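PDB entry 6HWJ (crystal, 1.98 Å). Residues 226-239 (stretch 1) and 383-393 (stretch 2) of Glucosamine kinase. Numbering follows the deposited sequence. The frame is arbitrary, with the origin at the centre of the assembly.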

ATOM      1  N   THR A 226       9.969  -9.396   3.708  1.00 22.64           N
ATOM      2  CA  THR A 226       8.602  -9.870   3.555  1.00 23.91           C
ATOM      3  C   THR A 226       8.246 -10.901   4.623  1.00 26.75           C
ATOM      4  O   THR A 226       7.130 -10.885   5.152  1.00 24.84           O
ATOM      5  CB  THR A 226       8.417 -10.477   2.161  1.00 24.43           C
ATOM      6  OG1 THR A 226       8.877  -9.555   1.161  1.00 23.27           O
ATOM      7  CG2 THR A 226       6.944 -10.818   1.910  1.00 24.22           C
ATOM      8  N   ALA A 227       9.190 -11.785   4.962  1.00 26.05           N
ATOM      9  CA  ALA A 227       8.942 -12.793   5.991  1.00 27.09           C
ATOM     10  C   ALA A 227       8.836 -12.171   7.377  1.00 26.30           C
ATOM     11  O   ALA A 227       7.960 -12.547   8.174  1.00 26.74           O
ATOM     12  CB  ALA A 227      10.042 -13.861   5.972  1.00 29.22           C
ATOM     13  N   ARG A 228       9.713 -11.214   7.687  1.00 23.69           N
ATOM     14  CA  ARG A 228       9.612 -10.491   8.949  1.00 25.38           C
ATOM     15  C   ARG A 228       8.289  -9.730   9.031  1.00 27.59           C
ATOM     16  O   ARG A 228       7.648  -9.683  10.093  1.00 23.86           O
ATOM     17  CB  ARG A 228      10.788  -9.524   9.099  1.00 26.78           C
ATOM     18  CG  ARG A 228      12.149 -10.201   9.262  1.00 28.10           C
ATOM     19  CD  ARG A 228      13.282  -9.173   9.162  1.00 27.55           C
ATOM     20  NE  ARG A 228      14.574  -9.793   9.476  1.00 26.22           N
ATOM     21  CZ  ARG A 228      15.752  -9.191   9.319  1.00 30.03           C
ATOM     22  NH1 ARG A 228      15.820  -7.956   8.826  1.00 29.14           N
ATOM     23  NH2 ARG A 228      16.866  -9.830   9.642  1.00 29.42           N
ATOM     24  N   MET A 229       7.902  -9.088   7.932  1.00 23.33           N
ATOM     25  CA  MET A 229       6.629  -8.372   7.865  1.00 27.93           C
ATOM     26  C   MET A 229       5.459  -9.320   8.129  1.00 28.25           C
ATOM     27  O   MET A 229       4.615  -9.054   8.999  1.00 27.79           O
ATOM     28  CB  MET A 229       6.502  -7.703   6.490  1.00 24.35           C
ATOM     29  CG  MET A 229       5.256  -6.847   6.300  1.00 27.97           C
ATOM     30  SD  MET A 229       5.181  -6.155   4.615  1.00 25.93           S
ATOM     31  CE  MET A 229       4.654  -7.592   3.688  1.00 29.60           C
ATOM     32  N   HIS A 230       5.418 -10.460   7.420  1.00 26.43           N
ATOM     33  CA  HIS A 230       4.297 -11.384   7.594  1.00 29.16           C
ATOM     34  C   HIS A 230       4.263 -11.984   8.997  1.00 27.81           C
ATOM     35  O   HIS A 230       3.191 -12.141   9.588  1.00 29.16           O
ATOM     36  CB  HIS A 230       4.353 -12.493   6.542  1.00 25.50           C
ATOM     37  CG  HIS A 230       3.976 -12.043   5.173  1.00 26.82           C
ATOM     38  ND1 HIS A 230       4.310 -12.751   4.038  1.00 29.52           N
ATOM     39  CD2 HIS A 230       3.284 -10.961   4.752  1.00 25.86           C
ATOM     40  CE1 HIS A 230       3.837 -12.118   2.982  1.00 29.20           C
ATOM     41  NE2 HIS A 230       3.218 -11.025   3.391  1.00 27.00           N
ATOM     42  N   ALA A 231       5.422 -12.332   9.547  1.00 28.91           N
ATOM     43  CA  ALA A 231       5.457 -12.905  10.886  1.00 32.19           C
ATOM     44  C   ALA A 231       4.860 -11.945  11.903  1.00 30.04           C
ATOM     45  O   ALA A 231       4.148 -12.364  12.820  1.00 30.92           O
ATOM     46  CB  ALA A 231       6.892 -13.275  11.272  1.00 34.25           C
ATOM     47  N   ALA A 232       5.139 -10.652  11.759  1.00 29.13           N
ATOM     48  CA  ALA A 232       4.592  -9.667  12.677  1.00 30.13           C
ATOM     49  C   ALA A 232       3.097  -9.482  12.457  1.00 31.18           C
ATOM     50  O   ALA A 232       2.332  -9.396  13.422  1.00 31.40           O
ATOM     51  CB  ALA A 232       5.308  -8.313  12.505  1.00 29.65           C
ATOM     52  N   LEU A 233       2.667  -9.378  11.197  1.00 28.70           N
ATOM     53  CA  LEU A 233       1.248  -9.202  10.915  1.00 27.43           C
ATOM     54  C   LEU A 233       0.455 -10.418  11.366  1.00 29.82           C
ATOM     55  O   LEU A 233      -0.665 -10.290  11.883  1.00 33.71           O
ATOM     56  CB  LEU A 233       1.044  -8.937   9.423  1.00 24.54           C
ATOM     57  CG  LEU A 233       1.687  -7.679   8.859  1.00 25.60           C
ATOM     58  CD1 LEU A 233       1.522  -7.632   7.362  1.00 27.83           C
ATOM     59  CD2 LEU A 233       1.148  -6.386   9.495  1.00 26.70           C
ATOM     60  N   ALA A 234       1.019 -11.609  11.201  1.00 30.61           N
ATOM     61  CA  ALA A 234       0.298 -12.827  11.542  1.00 34.35           C
ATOM     62  C   ALA A 234       0.063 -12.952  13.041  1.00 37.20           C
ATOM     63  O   ALA A 234      -0.788 -13.750  13.456  1.00 33.26           O
ATOM     64  CB  ALA A 234       1.055 -14.061  11.037  1.00 33.78           C
ATOM     65  N   ALA A 235       0.782 -12.185  13.862  1.00 37.19           N
ATOM     66  CA  ALA A 235       0.552 -12.213  15.301  1.00 40.02           C
ATOM     67  C   ALA A 235      -0.837 -11.713  15.679  1.00 38.90           C
ATOM     68  O   ALA A 235      -1.328 -12.039  16.764  1.00 41.40           O
ATOM     69  CB  ALA A 235       1.614 -11.372  16.015  1.00 42.16           C
ATOM     70  N   ARG A 236      -1.489 -10.937  14.813  1.00 36.70           N
ATOM     71  CA  ARG A 236      -2.868 -10.533  15.046  1.00 43.34           C
ATOM     72  C   ARG A 236      -3.852 -11.667  14.785  1.00 43.29           C
ATOM     73  O   ARG A 236      -5.049 -11.512  15.058  1.00 43.39           O
ATOM     74  CB  ARG A 236      -3.233  -9.336  14.171  1.00 55.76           C
ATOM     75  CG  ARG A 236      -2.558  -8.030  14.600  1.00 71.24           C
ATOM     76  CD  ARG A 236      -3.293  -6.799  14.076  1.00 86.60           C
ATOM     77  NE  ARG A 236      -4.642  -6.681  14.624  1.00103.30           N
ATOM     78  CZ  ARG A 236      -5.757  -7.037  13.983  1.00117.23           C
ATOM     79  NH1 ARG A 236      -5.705  -7.537  12.754  1.00120.20           N
ATOM     80  NH2 ARG A 236      -6.932  -6.891  14.579  1.00123.95           N
ATOM     81  N   GLY A 237      -3.386 -12.789  14.265  1.00 40.81           N
ATOM     82  CA  GLY A 237      -4.215 -13.954  14.053  1.00 40.81           C
ATOM     83  C   GLY A 237      -4.347 -14.287  12.582  1.00 37.10           C
ATOM     84  O   GLY A 237      -3.790 -13.625  11.707  1.00 32.42           O
ATOM     85  N   ARG A 238      -5.113 -15.339  12.323  1.00 35.82           N
ATOM     86  CA  ARG A 238      -5.316 -15.810  10.959  1.00 37.09           C
ATOM     87  C   ARG A 238      -6.741 -16.314  10.840  1.00 37.86           C
ATOM     88  O   ARG A 238      -7.397 -16.607  11.844  1.00 39.37           O
ATOM     89  CB  ARG A 238      -4.322 -16.913  10.601  1.00 38.39           C
ATOM     90  CG  ARG A 238      -4.509 -18.163  11.454  1.00 44.84           C
ATOM     91  CD  ARG A 238      -3.391 -19.162  11.227  1.00 52.74           C
ATOM     92  NE  ARG A 238      -2.081 -18.563  11.472  1.00 59.25           N
ATOM     93  CZ  ARG A 238      -0.930 -19.214  11.367  1.00 66.72           C
ATOM     94  NH1 ARG A 238      -0.922 -20.492  11.024  1.00 69.77           N
ATOM     95  NH2 ARG A 238       0.212 -18.587  11.611  1.00 69.00           N
ATOM     96  N   THR A 239      -7.204 -16.426   9.596  1.00 40.20           N
ATOM     97  CA  THR A 239      -8.562 -16.896   9.297  1.00 40.87           C
ATOM     98  C   THR A 239      -8.477 -17.922   8.176  1.00 39.01           C
ATOM     99  O   THR A 239      -7.943 -17.604   7.097  1.00 34.16           O
ATOM    100  CB  THR A 239      -9.468 -15.734   8.898  1.00 45.31           C
ATOM    101  OG1 THR A 239      -9.479 -14.734   9.930  1.00 47.27           O
ATOM    102  CG2 THR A 239     -10.876 -16.226   8.648  1.00 44.87           C
ATOM    103  N   THR A 383      13.699 -17.307   6.510  1.00 30.73           N
ATOM    104  CA  THR A 383      13.353 -16.358   7.568  1.00 28.95           C
ATOM    105  C   THR A 383      12.062 -16.755   8.278  1.00 30.80           C
ATOM    106  O   THR A 383      12.001 -16.746   9.522  1.00 30.25           O
ATOM    107  CB  THR A 383      13.266 -14.951   6.995  1.00 31.23           C
ATOM    108  OG1 THR A 383      14.535 -14.583   6.442  1.00 31.45           O
ATOM    109  CG2 THR A 383      12.888 -13.933   8.083  1.00 33.78           C
ATOM    110  N   LEU A 384      11.027 -17.152   7.519  1.00 29.22           N
ATOM    111  CA  LEU A 384       9.820 -17.653   8.177  1.00 32.67           C
ATOM    112  C   LEU A 384      10.151 -18.795   9.136  1.00 33.86           C
ATOM    113  O   LEU A 384       9.614 -18.864  10.248  1.00 35.48           O
ATOM    114  CB  LEU A 384       8.792 -18.129   7.161  1.00 31.59           C
ATOM    115  CG  LEU A 384       7.999 -17.077   6.397  1.00 31.16           C
ATOM    116  CD1 LEU A 384       6.912 -17.774   5.550  1.00 30.10           C
ATOM    117  CD2 LEU A 384       7.360 -16.056   7.320  1.00 32.69           C
ATOM    118  N   ALA A 385      11.037 -19.710   8.722  1.00 32.82           N
ATOM    119  CA  ALA A 385      11.382 -20.832   9.585  1.00 33.25           C
ATOM    120  C   ALA A 385      12.157 -20.356  10.815  1.00 35.02           C
ATOM    121  O   ALA A 385      11.895 -20.803  11.938  1.00 33.42           O
ATOM    122  CB  ALA A 385      12.196 -21.871   8.806  1.00 35.00           C
ATOM    123  N   ARG A 386      13.104 -19.441  10.624  1.00 35.61           N
ATOM    124  CA  ARG A 386      13.824 -18.864  11.758  1.00 36.43           C
ATOM    125  C   ARG A 386      12.876 -18.197  12.748  1.00 36.74           C
ATOM    126  O   ARG A 386      13.142 -18.183  13.954  1.00 37.48           O
ATOM    127  CB  ARG A 386      14.850 -17.857  11.247  1.00 37.53           C
ATOM    128  CG  ARG A 386      15.799 -17.334  12.284  1.00 44.51           C
ATOM    129  CD  ARG A 386      16.856 -16.420  11.647  1.00 46.29           C
ATOM    130  NE  ARG A 386      17.996 -16.219  12.539  1.00 48.87           N
ATOM    131  CZ  ARG A 386      19.073 -15.500  12.229  1.00 47.42           C
ATOM    132  NH1 ARG A 386      19.169 -14.915  11.042  1.00 40.40           N
ATOM    133  NH2 ARG A 386      20.059 -15.377  13.113  1.00 50.70           N
ATOM    134  N   LEU A 387      11.770 -17.643  12.266  1.00 38.07           N
ATOM    135  CA  LEU A 387      10.784 -16.997  13.118  1.00 39.11           C
ATOM    136  C   LEU A 387       9.655 -17.939  13.531  1.00 40.05           C
ATOM    137  O   LEU A 387       8.663 -17.480  14.102  1.00 40.11           O
ATOM    138  CB  LEU A 387      10.191 -15.771  12.399  1.00 36.85           C
ATOM    139  CG  LEU A 387      11.217 -14.713  11.997  1.00 38.47           C
ATOM    140  CD1 LEU A 387      10.577 -13.623  11.166  1.00 37.17           C
ATOM    141  CD2 LEU A 387      11.889 -14.112  13.227  1.00 39.56           C
ATOM    142  N   ASP A 388       9.780 -19.235  13.249  1.00 43.91           N
ATOM    143  CA  ASP A 388       8.739 -20.211  13.561  1.00 46.99           C
ATOM    144  C   ASP A 388       7.373 -19.737  13.063  1.00 41.74           C
ATOM    145  O   ASP A 388       6.374 -19.760  13.786  1.00 42.16           O
ATOM    146  CB  ASP A 388       8.702 -20.497  15.064  1.00 62.95           C
ATOM    147  CG  ASP A 388       9.972 -21.155  15.563  1.00 76.84           C
ATOM    148  OD1 ASP A 388      10.506 -22.040  14.858  1.00 81.69           O
ATOM    149  OD2 ASP A 388      10.442 -20.783  16.659  1.00 81.82           O
ATOM    150  N   ALA A 389       7.337 -19.300  11.803  1.00 37.55           N
ATOM    151  CA  ALA A 389       6.121 -18.825  11.154  1.00 36.28           C
ATOM    152  C   ALA A 389       5.927 -19.504   9.802  1.00 38.40           C
ATOM    153  O   ALA A 389       5.322 -18.926   8.894  1.00 42.86           O
ATOM    154  CB  ALA A 389       6.154 -17.309  10.984  1.00 35.08           C
ATOM    155  N   ASP A 390       6.429 -20.732   9.660  1.00 38.35           N
ATOM    156  CA  ASP A 390       6.418 -21.409   8.367  1.00 44.49           C
ATOM    157  C   ASP A 390       5.005 -21.547   7.802  1.00 41.62           C
ATOM    158  O   ASP A 390       4.804 -21.476   6.579  1.00 38.20           O
ATOM    159  CB  ASP A 390       7.043 -22.805   8.486  1.00 55.13           C
ATOM    160  CG  ASP A 390       8.341 -22.806   9.267  1.00 63.32           C
ATOM    161  OD1 ASP A 390       8.303 -22.611  10.501  1.00 65.48           O
ATOM    162  OD2 ASP A 390       9.398 -23.004   8.642  1.00 67.34           O
ATOM    163  N   ASP A 391       4.014 -21.762   8.672  1.00 42.98           N
ATOM    164  CA  ASP A 391       2.692 -22.199   8.240  1.00 48.48           C
ATOM    165  C   ASP A 391       1.819 -21.083   7.671  1.00 42.77           C
ATOM    166  O   ASP A 391       0.711 -21.370   7.202  1.00 39.80           O
ATOM    167  CB  ASP A 391       1.956 -22.864   9.415  1.00 63.22           C
ATOM    168  CG  ASP A 391       2.004 -22.030  10.685  1.00 76.70           C
ATOM    169  OD1 ASP A 391       2.533 -20.897  10.645  1.00 80.32           O
ATOM    170  OD2 ASP A 391       1.518 -22.515  11.731  1.00 82.72           O
ATOM    171  N   LEU A 392       2.258 -19.823   7.700  1.00 34.04           N
ATOM    172  CA  LEU A 392       1.451 -18.788   7.076  1.00 34.70           C
ATOM    173  C   LEU A 392       1.610 -18.767   5.567  1.00 32.61           C
ATOM    174  O   LEU A 392       0.774 -18.171   4.875  1.00 36.32           O
ATOM    175  CB  LEU A 392       1.807 -17.420   7.675  1.00 37.79           C
ATOM    176  CG  LEU A 392       3.210 -16.883   7.513  1.00 42.68           C
ATOM    177  CD1 LEU A 392       3.382 -16.163   6.185  1.00 44.71           C
ATOM    178  CD2 LEU A 392       3.534 -15.956   8.687  1.00 41.29           C
ATOM    179  N   PHE A 393       2.632 -19.434   5.040  1.00 30.21           N
ATOM    180  CA  PHE A 393       2.922 -19.447   3.607  1.00 33.60           C
ATOM    181  C   PHE A 393       2.445 -20.773   3.015  1.00 35.54           C
ATOM    182  O   PHE A 393       2.990 -21.828   3.335  1.00 38.39           O
ATOM    183  CB  PHE A 393       4.418 -19.225   3.370  1.00 33.74           C
ATOM    184  CG  PHE A 393       4.814 -19.241   1.910  1.00 34.06           C
ATOM    185  CD1 PHE A 393       4.106 -18.497   0.978  1.00 32.53           C
ATOM    186  CD2 PHE A 393       5.890 -19.994   1.479  1.00 33.78           C
ATOM    187  CE1 PHE A 393       4.453 -18.516  -0.347  1.00 31.78           C
ATOM    188  CE2 PHE A 393       6.247 -20.004   0.139  1.00 34.96           C
ATOM    189  CZ  PHE A 393       5.528 -19.266  -0.771  1.00 32.75           C
TER

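Contact between the stretches is mostly apolar, closed at one end by a salt bridge; together they bury 470 Å². Thr-383 directs CA-to-CB toward the helix of stretch 1, and its methyl CG2 lies 3.5 Å from Ala-227 CB. Its OG1 is hydrogen-bonded to a residue just outside the stretch, so the polar end is satisfied while the methyl packs. Leu-384 starts sideways, but with chi1 m and chi2 t its end comes nearer, placing CD2 3.7 Å from Ala-227 CB. The small alanine allows this close approach: the CA atoms of Ala-227 and Leu-384 are 5.4 Å apart.

Leu-387, the first residue to leave helical phi/psi, points toward stretch 1; its CD1 reaches Ala-231 CB at 3.7 Å and Arg-228 CA at 4.0 Å. Ala-389 then meets Ala-231 methyl to methyl, CB to CB at 4.1 Å.

Asp-391 (chi1 p) swings its carboxylate to Arg-238. Two weak hydrogen bonds, Arg-238 NH1 to Asp-391 OD2 (3.2 Å, 152°) and Arg-238 NH2 to Asp-391 OD1 (3.4 Å, 153°), form a paired salt bridge at an exposed site. Buried Leu-392, rotamer pp, has the largest covered area: CD1 sits 3.8 Å from His-230 CB, and CD2 3.9 Å from Ala-234 CB.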